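Local coordinates for putative branched-chain amino acid transport system substrate-binding protein (Rhodopseudomonas palustris, PDB 4FB4) that probably captures small aromatic acids such as the caffeic acid bound here, as the periplasmic substrate-binding component of an ABC-type transport system named for branched-chain amino acids, at residues A[115-120]-A[341-346]; A[139-144]-A[170-175]; A[284-289]-A[328-333]. All coordinates share one frame; numbering follows the deposited sequence.

All three contacts touch one caffeic acid, interactions 1 and 3 at its catechol end and interaction 2 at its carboxylate. Interactions 1 and 3 adjoin, centres about 11 Å apart: Tyr333 OH of interaction 3 is probably hydrogen-bonded to Met115 O of interaction 1 at 2.6 Å. Interaction 2, centred about 23 Å from interaction 1 and about 28 Å from interaction 3, joins two strands of one sheet and shares no element with interaction 3. Chemistry follows position. Interaction 1, partly buried, is proline-aromatic packing between loops; interaction 2, partly buried at the edge strand of its sheet, combines parallel strand bonds with an arginine for the ligand; interaction 3, wholly buried, rests on one carboxylate and a histidine.

Interaction 1: residues A[115-120]-A[341-346]; sequences MPQPIP and YGLDDR. With DHC (caffeic acid), chain B.
Crossover connections between the two lobes of a periplasmic binding protein meet here, where 115-120, running from strand 112-114 into helix 119-132, passes the loop 341-346 that leads to strand 349-354. The direct contact is made by packing alone, and Pro118 against Tyr341 is its centre. Pro118 CB sits over the middle of the phenol ring, 3.8 Å from the centroid and 12° off the ring normal, which meets the geometry of a CH-pi contact. The pyrrolidine ring lies along that face, and its CD reaches Tyr341 CD2 at 3.7 Å. At the rim of the same ring, in its plane, the carbonyl Pro116 O approaches Tyr341 CD2 to 3.1 Å, so the Pro118 side chain takes a face and the Pro116 carbonyl an edge of the same ring. Tyr341 CG stands anti to its own carbonyl carbon (chi1 -77°), which turns the ring toward the prolines.

The hydroxyl end is bridged by water: one molecule accepts from Ile119 N, the first residue of the helix after the N-cap Pro118, at 3.0 Å and donates to Tyr341 OH at 3.1 Å. That hydroxyl also bonds to Leu102 O. Further along, Leu343 CD1 packs on the same segment, 4.0 Å from Gln117 CA and 4.2 Å from Pro118 CD. The polar end of Gln117 is engaged elsewhere, by Ser347 O and Gln282 NE2. On the ligand side, Pro116 CB touches caffeic acid O4' at 3.5 Å, so a residue of the crossover borders the catechol directly. Interlobe crossings beside the ligand cleft are characteristic of the type I periplasmic binding fold, whose two alpha/beta lobes are joined by several passes of the chain.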
loop_
_atom_site.group_PDB
_atom_site.type_symbol
_atom_site.label_atom_id
_atom_site.label_comp_id
_atom_site.label_asym_id
_atom_site.label_seq_id
_atom_site.Cartn_x
_atom_site.Cartn_y
_atom_site.Cartn_z
HETATM N N MSE A 115 -3.865 -5.523 -0.993
HETATM C CA MSE A 115 -4.738 -4.455 -0.586
HETATM C C MSE A 115 -4.375 -3.084 -1.151
HETATM O O MSE A 115 -5.291 -2.320 -1.474
HETATM C CB MSE A 115 -4.822 -4.309 0.964
HETATM C CG MSE A 115 -5.299 -5.525 1.696
HETATM SE SE MSE A 115 -7.059 -6.139 1.109
HETATM C CE MSE A 115 -7.815 -4.765 1.904
ATOM N N PRO A 116 -3.060 -2.713 -1.200
ATOM C CA PRO A 116 -2.742 -1.367 -1.745
ATOM C C PRO A 116 -3.110 -1.262 -3.201
ATOM O O PRO A 116 -3.145 -2.260 -3.907
ATOM C CB PRO A 116 -1.208 -1.263 -1.604
ATOM C CG PRO A 116 -0.886 -2.150 -0.428
ATOM C CD PRO A 116 -1.878 -3.328 -0.568
ATOM N N GLN A 117 -3.426 -0.050 -3.632
ATOM C CA GLN A 117 -3.787 0.203 -5.021
ATOM C C GLN A 117 -2.650 -0.222 -5.984
ATOM O O GLN A 117 -1.484 0.038 -5.716
ATOM C CB GLN A 117 -4.077 1.675 -5.206
ATOM C CG GLN A 117 -5.348 2.143 -4.511
ATOM C CD GLN A 117 -5.126 2.525 -3.066
ATOM O OE1 GLN A 117 -4.018 2.394 -2.542
ATOM N NE2 GLN A 117 -6.201 2.967 -2.397
ATOM N N PRO A 118 -3.000 -0.886 -7.089
ATOM C CA PRO A 118 -1.927 -1.268 -8.009
ATOM C C PRO A 118 -1.300 -0.016 -8.627
ATOM O O PRO A 118 -1.974 1.031 -8.790
ATOM C CB PRO A 118 -2.636 -2.121 -9.078
ATOM C CG PRO A 118 -4.058 -1.778 -8.968
ATOM C CD PRO A 118 -4.329 -1.334 -7.556
ATOM N N ILE A 119 -0.014 -0.118 -8.960
ATOM C CA ILE A 119 0.745 1.017 -9.504
ATOM C C ILE A 119 0.043 1.633 -10.732
ATOM O O ILE A 119 -0.084 2.856 -10.800
ATOM C CB ILE A 119 2.223 0.639 -9.788
ATOM C CG1 ILE A 119 3.092 0.765 -8.506
ATOM C CG2 ILE A 119 2.857 1.554 -10.835
ATOM C CD1 ILE A 119 2.561 0.138 -7.260
ATOM N N PRO A 120 -0.445 0.804 -11.676
ATOM C CA PRO A 120 -1.014 1.427 -12.863
ATOM C C PRO A 120 -2.210 2.324 -12.629
ATOM O O PRO A 120 -2.398 3.286 -13.378
ATOM C CB PRO A 120 -1.381 0.233 -13.749
ATOM C CG PRO A 120 -0.354 -0.784 -13.380
ATOM C CD PRO A 120 -0.247 -0.646 -11.876
ATOM N N TYR A 341 -5.585 -7.627 -7.328
ATOM C CA TYR A 341 -5.786 -6.368 -6.610
ATOM C C TYR A 341 -7.260 -6.003 -6.515
ATOM O O TYR A 341 -7.704 -5.469 -5.506
ATOM C CB TYR A 341 -5.053 -5.244 -7.351
ATOM C CG TYR A 341 -3.571 -5.228 -7.151
ATOM C CD1 TYR A 341 -2.716 -5.997 -7.944
ATOM C CD2 TYR A 341 -3.012 -4.449 -6.164
ATOM C CE1 TYR A 341 -1.333 -5.940 -7.766
ATOM C CE2 TYR A 341 -1.654 -4.382 -5.973
ATOM C CZ TYR A 341 -0.804 -5.132 -6.745
ATOM O OH TYR A 341 0.577 -5.025 -6.487
ATOM N N GLY A 342 -8.010 -6.264 -7.589
ATOM C CA GLY A 342 -9.478 -6.169 -7.565
ATOM C C GLY A 342 -10.093 -4.780 -7.473
ATOM O O GLY A 342 -11.293 -4.639 -7.140
ATOM N N LEU A 343 -9.299 -3.753 -7.808
ATOM C CA LEU A 343 -9.723 -2.352 -7.636
ATOM C C LEU A 343 -9.997 -1.566 -8.935
ATOM O O LEU A 343 -9.564 -1.953 -10.016
ATOM C CB LEU A 343 -8.662 -1.602 -6.792
ATOM C CG LEU A 343 -8.601 -2.046 -5.325
ATOM C CD1 LEU A 343 -7.389 -1.413 -4.643
ATOM C CD2 LEU A 343 -9.911 -1.686 -4.582
ATOM N N ASP A 344 -10.734 -0.452 -8.788
ATOM C CA ASP A 344 -11.070 0.432 -9.873
ATOM C C ASP A 344 -10.976 1.900 -9.412
ATOM O O ASP A 344 -10.348 2.214 -8.394
ATOM C CB ASP A 344 -12.455 0.066 -10.483
ATOM C CG ASP A 344 -13.671 0.359 -9.529
ATOM O OD1 ASP A 344 -13.584 1.090 -8.476
ATOM O OD2 ASP A 344 -14.746 -0.196 -9.864
ATOM N N ASP A 345 -11.595 2.803 -10.162
ATOM C CA ASP A 345 -11.466 4.239 -9.870
ATOM C C ASP A 345 -11.960 4.716 -8.518
ATOM O O ASP A 345 -11.573 5.797 -8.045
ATOM C CB ASP A 345 -12.227 5.043 -10.925
ATOM C CG ASP A 345 -11.547 5.011 -12.288
ATOM O OD1 ASP A 345 -10.450 4.413 -12.399
ATOM O OD2 ASP A 345 -12.112 5.615 -13.236
ATOM N N ARG A 346 -12.831 3.947 -7.897
ATOM C CA ARG A 346 -13.300 4.342 -6.597
ATOM C C ARG A 346 -12.173 4.236 -5.529
ATOM O O ARG A 346 -12.361 4.652 -4.381
ATOM C CB ARG A 346 -14.481 3.497 -6.193
ATOM C CG ARG A 346 -15.699 3.684 -7.090
ATOM C CD ARG A 346 -16.725 2.647 -6.754
ATOM N NE ARG A 346 -16.394 1.358 -7.315
ATOM C CZ ARG A 346 -17.157 0.289 -7.190
ATOM N NH1 ARG A 346 -16.778 -0.868 -7.721
ATOM N NH2 ARG A 346 -18.304 0.359 -6.528
HETATM C C1 DHC B . 7.584 0.081 -0.775
HETATM O O1 DHC B . 8.073 -0.994 -1.135
HETATM C C2 DHC B . 6.190 0.482 -1.090
HETATM C C3 DHC B . 5.442 0.801 -0.056
HETATM C "C1'" DHC B . 3.951 1.105 -0.172
HETATM C "C2'" DHC B . 3.139 0.751 0.887
HETATM C "C3'" DHC B . 1.779 0.965 0.843
HETATM C "C4'" DHC B . 1.136 1.575 -0.320
HETATM C "C5'" DHC B . 1.953 1.907 -1.401
HETATM C "C6'" DHC B . 3.343 1.650 -1.298
HETATM O "O4'" DHC B . -0.213 1.778 -0.294
HETATM O "O3'" DHC B . 1.046 0.628 1.937
HETATM O O2 DHC B . 8.218 0.852 -0.017
HETATM O O HOH W 1 1.165 -2.838 -8.536
#

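Interaction 2: residues A[139-144]-A[170-175]; sequences GYIGYS and ERFARP. With DHC (caffeic acid), chain B.
Tyr143 and Phe172, the residues with the most surface buried here, end two neighbouring parallel strands, 137-143 and 165-172, joined through helix 146-161 as a beta-alpha-beta crossover; strand 165-172 is the outermost of its sheet. The short strand segments run 22° apart, with an axis separation of 4.5 Å. The parallel ladder alternates donors and acceptors: Glu170 N to Tyr140 O, Gly142 N to Glu170 O, Phe172 N to Gly142 O and, just past the strand, Ser144 N to Phe172 O.

Side chains add to the ladder near its end. The Tyr143 and Phe172 rings meet obliquely, planes at 57°, with Tyr143 CD1 above a Phe172 face toward its rim. Phe172 CG lies between its backbone N and carbonyl carbon, a torsion that brings the ring back over the neighbouring strand, where Phe172 CD1 meets Ile141 CG1 at 3.8 Å. Tyr143 OH is hydrogen-bonded to Ser199 OG, which also bonds the ligand.

Arg174 crosses the Tyr143 ring at about a right angle. Its CG stands over the ring centre, 3.8 Å from the centroid in a CH-pi contact, and the guanidinium lies farther along the same ring, tilted to its plane, with Tyr143 CE2 above one guanidinium face. The chain is extended from CG to NE, which carries the cation to the cleft, and Asp145 holds NE by a salt bridge. Arg171, on the strand, instead sends NH1 to Tyr143 O at 2.9 Å, within the carbonyl plane, while Asp149 takes the same nitrogen in a salt bridge.

The caffeic acid carboxylate is gripped by two nitrogens, one to each oxygen: Arg174 NH1 gives 2.9 Å to O1, and Arg174 NH2 a nearly straight bond of 2.8 Å, at 166°, to O2.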
loop_
_atom_site.group_PDB
_atom_site.type_symbol
_atom_site.label_atom_id
_atom_site.label_comp_id
_atom_site.label_asym_id
_atom_site.label_seq_id
_atom_site.Cartn_x
_atom_site.Cartn_y
_atom_site.Cartn_z
ATOM N N GLY A 139 11.426 13.451 -15.264
ATOM C CA GLY A 139 12.537 12.704 -14.705
ATOM C C GLY A 139 12.044 11.795 -13.616
ATOM O O GLY A 139 10.986 12.033 -13.005
ATOM N N TYR A 140 12.815 10.753 -13.340
ATOM C CA TYR A 140 12.444 9.793 -12.314
ATOM C C TYR A 140 13.579 9.575 -11.319
ATOM O O TYR A 140 14.753 9.450 -11.699
ATOM C CB TYR A 140 12.084 8.432 -12.958
ATOM C CG TYR A 140 11.716 7.334 -11.967
ATOM C CD1 TYR A 140 10.477 7.329 -11.354
ATOM C CD2 TYR A 140 12.600 6.280 -11.666
ATOM C CE1 TYR A 140 10.111 6.346 -10.470
ATOM C CE2 TYR A 140 12.248 5.294 -10.770
ATOM C CZ TYR A 140 10.991 5.330 -10.167
ATOM O OH TYR A 140 10.549 4.375 -9.258
ATOM N N ILE A 141 13.228 9.510 -10.049
ATOM C CA ILE A 141 14.184 9.099 -9.014
ATOM C C ILE A 141 13.440 8.104 -8.127
ATOM O O ILE A 141 12.346 8.381 -7.626
ATOM C CB ILE A 141 14.827 10.279 -8.225
ATOM C CG1 ILE A 141 15.714 9.723 -7.102
ATOM C CG2 ILE A 141 13.775 11.207 -7.612
ATOM C CD1 ILE A 141 16.814 10.639 -6.635
ATOM N N GLY A 142 14.011 6.913 -7.946
ATOM C CA GLY A 142 13.315 5.894 -7.174
ATOM C C GLY A 142 14.232 4.843 -6.622
ATOM O O GLY A 142 15.408 4.791 -6.969
ATOM N N TYR A 143 13.681 3.982 -5.799
ATOM C CA TYR A 143 14.475 2.936 -5.205
ATOM C C TYR A 143 15.096 2.023 -6.266
ATOM O O TYR A 143 14.461 1.735 -7.283
ATOM C CB TYR A 143 13.644 2.049 -4.320
ATOM C CG TYR A 143 12.990 2.664 -3.110
ATOM C CD1 TYR A 143 13.613 3.660 -2.375
ATOM C CD2 TYR A 143 11.762 2.199 -2.659
ATOM C CE1 TYR A 143 13.002 4.197 -1.235
ATOM C CE2 TYR A 143 11.146 2.736 -1.536
ATOM C CZ TYR A 143 11.795 3.728 -0.806
ATOM O OH TYR A 143 11.210 4.294 0.332
ATOM N N SER A 144 16.287 1.519 -5.958
ATOM C CA SER A 144 16.948 0.467 -6.751
ATOM C C SER A 144 16.428 -0.903 -6.313
ATOM O O SER A 144 17.210 -1.778 -5.913
ATOM C CB SER A 144 18.474 0.548 -6.550
ATOM O OG SER A 144 18.798 0.726 -5.155
ATOM N N GLU A 170 17.155 8.092 -12.251
ATOM C CA GLU A 170 18.135 7.906 -11.210
ATOM C C GLU A 170 17.559 6.967 -10.150
ATOM O O GLU A 170 16.353 6.883 -9.987
ATOM C CB GLU A 170 18.528 9.264 -10.605
ATOM C CG GLU A 170 19.240 10.244 -11.566
ATOM C CD GLU A 170 20.599 9.736 -12.091
ATOM O OE1 GLU A 170 21.334 9.049 -11.329
ATOM O OE2 GLU A 170 20.963 10.038 -13.258
ATOM N N ARG A 171 18.417 6.217 -9.468
ATOM C CA ARG A 171 17.996 5.365 -8.390
ATOM C C ARG A 171 18.786 5.623 -7.112
ATOM O O ARG A 171 19.879 6.200 -7.147
ATOM C CB ARG A 171 18.108 3.889 -8.785
ATOM C CG ARG A 171 17.373 3.531 -10.082
ATOM C CD ARG A 171 15.845 3.529 -9.940
ATOM N NE ARG A 171 15.276 2.901 -11.140
ATOM C CZ ARG A 171 14.642 1.730 -11.184
ATOM N NH1 ARG A 171 14.378 1.014 -10.084
ATOM N NH2 ARG A 171 14.234 1.281 -12.351
ATOM N N PHE A 172 18.190 5.239 -5.988
ATOM C CA PHE A 172 18.885 5.226 -4.700
ATOM C C PHE A 172 18.438 4.040 -3.860
ATOM O O PHE A 172 17.416 3.408 -4.147
ATOM C CB PHE A 172 18.704 6.556 -3.968
ATOM C CG PHE A 172 17.304 6.836 -3.482
ATOM C CD1 PHE A 172 16.288 7.141 -4.358
ATOM C CD2 PHE A 172 17.027 6.866 -2.120
ATOM C CE1 PHE A 172 15.019 7.421 -3.908
ATOM C CE2 PHE A 172 15.761 7.161 -1.659
ATOM C CZ PHE A 172 14.745 7.429 -2.564
ATOM N N ALA A 173 19.219 3.745 -2.824
ATOM C CA ALA A 173 18.920 2.636 -1.935
ATOM C C ALA A 173 18.128 3.151 -0.737
ATOM O O ALA A 173 18.347 4.264 -0.266
ATOM C CB ALA A 173 20.187 1.905 -1.496
ATOM N N ARG A 174 17.205 2.327 -0.252
ATOM C CA ARG A 174 16.331 2.743 0.829
ATOM C C ARG A 174 17.056 3.394 1.974
ATOM O O ARG A 174 16.578 4.411 2.459
ATOM C CB ARG A 174 15.520 1.572 1.369
ATOM C CG ARG A 174 14.471 1.101 0.403
ATOM C CD ARG A 174 13.727 -0.109 0.902
ATOM N NE ARG A 174 12.872 -0.604 -0.186
ATOM C CZ ARG A 174 11.566 -0.382 -0.289
ATOM N NH1 ARG A 174 10.917 -0.853 -1.331
ATOM N NH2 ARG A 174 10.894 0.241 0.668
ATOM N N PRO A 175 18.208 2.820 2.411
ATOM C CA PRO A 175 18.916 3.359 3.592
ATOM C C PRO A 175 19.743 4.618 3.358
ATOM O O PRO A 175 20.244 5.185 4.309
ATOM C CB PRO A 175 19.854 2.209 4.003
ATOM C CG PRO A 175 19.421 0.997 3.207
ATOM C CD PRO A 175 18.824 1.557 1.944
HETATM C C1 DHC B . 7.584 0.081 -0.775
HETATM O O1 DHC B . 8.073 -0.994 -1.135
HETATM C C2 DHC B . 6.190 0.482 -1.090
HETATM C C3 DHC B . 5.442 0.801 -0.056
HETATM C "C1'" DHC B . 3.951 1.105 -0.172
HETATM C "C2'" DHC B . 3.139 0.751 0.887
HETATM C "C3'" DHC B . 1.779 0.965 0.843
HETATM C "C4'" DHC B . 1.136 1.575 -0.320
HETATM C "C5'" DHC B . 1.953 1.907 -1.401
HETATM C "C6'" DHC B . 3.343 1.650 -1.298
HETATM O "O4'" DHC B . -0.213 1.778 -0.294
HETATM O "O3'" DHC B . 1.046 0.628 1.937
HETATM O O2 DHC B . 8.218 0.852 -0.017
#

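Interaction 3: residues A[284-289]-A[328-333]; sequences AAHSFD and ASQGVY. With DHC (caffeic acid), chain B.
Asp289 on helix 282-302 takes hold of the turn 328-331 with both carboxylate oxygens, and this is the tight part of the contact. Asp289 OD1 accepts two bonds from Ser329: the hydroxyl OG arrives on the syn side at 2.5 Å, and the backbone N, 2.9 Å away, comes from above the carboxylate plane, 42° out of it. Asp289 OD2 takes Gln330 N at 2.9 Å, again on the syn side. Two successive backbone N-H groups and one hydroxyl thus converge on a single buried acid, consistent with a charge stabilised by its donors. Ser329 OG sits between its backbone N and carbonyl carbon (chi1 65°), which places it beside the N-H and aimed at the same oxygen. Ala328 CB closes in on Asp289 CG at 3.4 Å, and Ala285 CB lies 3.6 Å from Gln330 CG.

The looser part, toward the ligand, is water-mediated, although the whole contact is buried. There the Tyr333 hydroxyl is hydrogen-bonded to Met115 O, and one water donates to both Asp289 OD2 (2.7 Å) and Tyr333 OH; it also lies in the plane of the His286 ring, hydrogen-bonded to ND1. The other ring nitrogen, His286 NE2, is 2.8 Å from caffeic acid O4' in a hydrogen bond, so the buried acid is linked to the catechol through water and imidazole. The Gln330 amide passes obliquely by that ring, planes 40° apart.

Around this core, helix 261-275 packs on Ala285 and Phe288, helix 21-30 covers Ala284 and Ser287, and the 328-331 turn joins the small antiparallel pair of strands 326-327 and 332-333.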
loop_
_atom_site.group_PDB
_atom_site.type_symbol
_atom_site.label_atom_id
_atom_site.label_comp_id
_atom_site.label_asym_id
_atom_site.label_seq_id
_atom_site.Cartn_x
_atom_site.Cartn_y
_atom_site.Cartn_z
ATOM N N ALA A 284 -2.605 2.535 7.769
ATOM C CA ALA A 284 -3.633 2.043 8.723
ATOM C C ALA A 284 -4.811 1.418 7.989
ATOM O O ALA A 284 -5.300 0.356 8.346
ATOM C CB ALA A 284 -4.140 3.188 9.621
ATOM N N ALA A 285 -5.196 2.026 6.902
ATOM C CA ALA A 285 -6.333 1.595 6.166
ATOM C C ALA A 285 -6.136 0.240 5.557
ATOM O O ALA A 285 -7.096 -0.513 5.417
ATOM C CB ALA A 285 -6.700 2.652 5.122
ATOM N N HIS A 286 -4.912 -0.125 5.185
ATOM C CA HIS A 286 -4.706 -1.423 4.526
ATOM C C HIS A 286 -4.955 -2.586 5.445
ATOM O O HIS A 286 -5.553 -3.614 5.037
ATOM C CB HIS A 286 -3.312 -1.553 3.886
ATOM C CG HIS A 286 -3.039 -0.563 2.814
ATOM N ND1 HIS A 286 -3.935 -0.232 1.895
ATOM C CD2 HIS A 286 -1.909 0.164 2.528
ATOM C CE1 HIS A 286 -3.422 0.713 1.083
ATOM N NE2 HIS A 286 -2.180 0.926 1.448
ATOM N N SER A 287 -4.421 -2.516 6.659
ATOM C CA SER A 287 -4.696 -3.590 7.610
ATOM C C SER A 287 -6.185 -3.632 8.038
ATOM O O SER A 287 -6.793 -4.707 8.127
ATOM C CB SER A 287 -3.733 -3.554 8.819
ATOM O OG SER A 287 -3.889 -2.405 9.560
ATOM N N PHE A 288 -6.789 -2.470 8.251
ATOM C CA PHE A 288 -8.201 -2.386 8.554
ATOM C C PHE A 288 -9.037 -3.036 7.429
ATOM O O PHE A 288 -9.929 -3.846 7.705
ATOM C CB PHE A 288 -8.575 -0.941 8.741
ATOM C CG PHE A 288 -10.012 -0.693 9.094
ATOM C CD1 PHE A 288 -10.435 -0.729 10.418
ATOM C CD2 PHE A 288 -10.932 -0.387 8.121
ATOM C CE1 PHE A 288 -11.741 -0.483 10.738
ATOM C CE2 PHE A 288 -12.239 -0.124 8.446
ATOM C CZ PHE A 288 -12.634 -0.158 9.767
ATOM N N ASP A 289 -8.696 -2.715 6.183
ATOM C CA ASP A 289 -9.385 -3.238 5.022
ATOM C C ASP A 289 -9.212 -4.732 4.827
ATOM O O ASP A 289 -10.135 -5.390 4.391
ATOM C CB ASP A 289 -8.952 -2.527 3.756
ATOM C CG ASP A 289 -9.478 -1.076 3.702
ATOM O OD1 ASP A 289 -10.231 -0.610 4.635
ATOM O OD2 ASP A 289 -9.146 -0.376 2.722
ATOM N N ALA A 328 -14.593 -1.331 1.400
ATOM C CA ALA A 328 -13.589 -1.107 2.438
ATOM C C ALA A 328 -13.237 0.367 2.395
ATOM O O ALA A 328 -13.789 1.129 1.588
ATOM C CB ALA A 328 -12.380 -2.005 2.208
ATOM N N SER A 329 -12.337 0.809 3.260
ATOM C CA SER A 329 -12.000 2.231 3.286
ATOM C C SER A 329 -11.245 2.726 2.054
ATOM O O SER A 329 -11.407 3.874 1.690
ATOM C CB SER A 329 -11.197 2.571 4.552
ATOM O OG SER A 329 -9.956 1.920 4.515
ATOM N N GLN A 330 -10.401 1.880 1.455
ATOM C CA GLN A 330 -9.515 2.297 0.347
ATOM C C GLN A 330 -10.089 2.003 -1.019
ATOM O O GLN A 330 -9.518 2.427 -2.020
ATOM C CB GLN A 330 -8.170 1.599 0.431
ATOM C CG GLN A 330 -7.363 2.078 1.638
ATOM C CD GLN A 330 -6.798 3.471 1.405
ATOM O OE1 GLN A 330 -7.547 4.449 1.152
ATOM N NE2 GLN A 330 -5.485 3.594 1.539
ATOM N N GLY A 331 -11.192 1.264 -1.066
ATOM C CA GLY A 331 -11.788 0.895 -2.346
ATOM C C GLY A 331 -12.831 -0.206 -2.192
ATOM O O GLY A 331 -13.205 -0.588 -1.059
ATOM N N VAL A 332 -13.335 -0.664 -3.346
ATOM C CA VAL A 332 -14.310 -1.728 -3.436
ATOM C C VAL A 332 -13.635 -2.863 -4.219
ATOM O O VAL A 332 -13.283 -2.704 -5.377
ATOM C CB VAL A 332 -15.616 -1.226 -4.117
ATOM C CG1 VAL A 332 -16.649 -2.338 -4.299
ATOM C CG2 VAL A 332 -16.223 -0.101 -3.270
ATOM N N TYR A 333 -13.445 -4.000 -3.554
ATOM C CA TYR A 333 -12.567 -5.065 -4.040
ATOM C C TYR A 333 -13.381 -6.173 -4.731
ATOM O O TYR A 333 -14.351 -6.698 -4.152
ATOM C CB TYR A 333 -11.777 -5.695 -2.870
ATOM C CG TYR A 333 -10.691 -4.826 -2.303
ATOM C CD1 TYR A 333 -10.973 -3.902 -1.318
ATOM C CD2 TYR A 333 -9.387 -4.871 -2.796
ATOM C CE1 TYR A 333 -9.994 -3.064 -0.792
ATOM C CE2 TYR A 333 -8.409 -4.025 -2.282
ATOM C CZ TYR A 333 -8.730 -3.109 -1.290
ATOM O OH TYR A 333 -7.786 -2.227 -0.731
HETATM C C1 DHC B . 7.584 0.081 -0.775
HETATM O O1 DHC B . 8.073 -0.994 -1.135
HETATM C C2 DHC B . 6.190 0.482 -1.090
HETATM C C3 DHC B . 5.442 0.801 -0.056
HETATM C "C1'" DHC B . 3.951 1.105 -0.172
HETATM C "C2'" DHC B . 3.139 0.751 0.887
HETATM C "C3'" DHC B . 1.779 0.965 0.843
HETATM C "C4'" DHC B . 1.136 1.575 -0.320
HETATM C "C5'" DHC B . 1.953 1.907 -1.401
HETATM C "C6'" DHC B . 3.343 1.650 -1.298
HETATM O "O4'" DHC B . -0.213 1.778 -0.294
HETATM O "O3'" DHC B . 1.046 0.628 1.937
HETATM O O2 DHC B . 8.218 0.852 -0.017
HETATM O O HOH W 2 -6.739 -1.179 1.707
#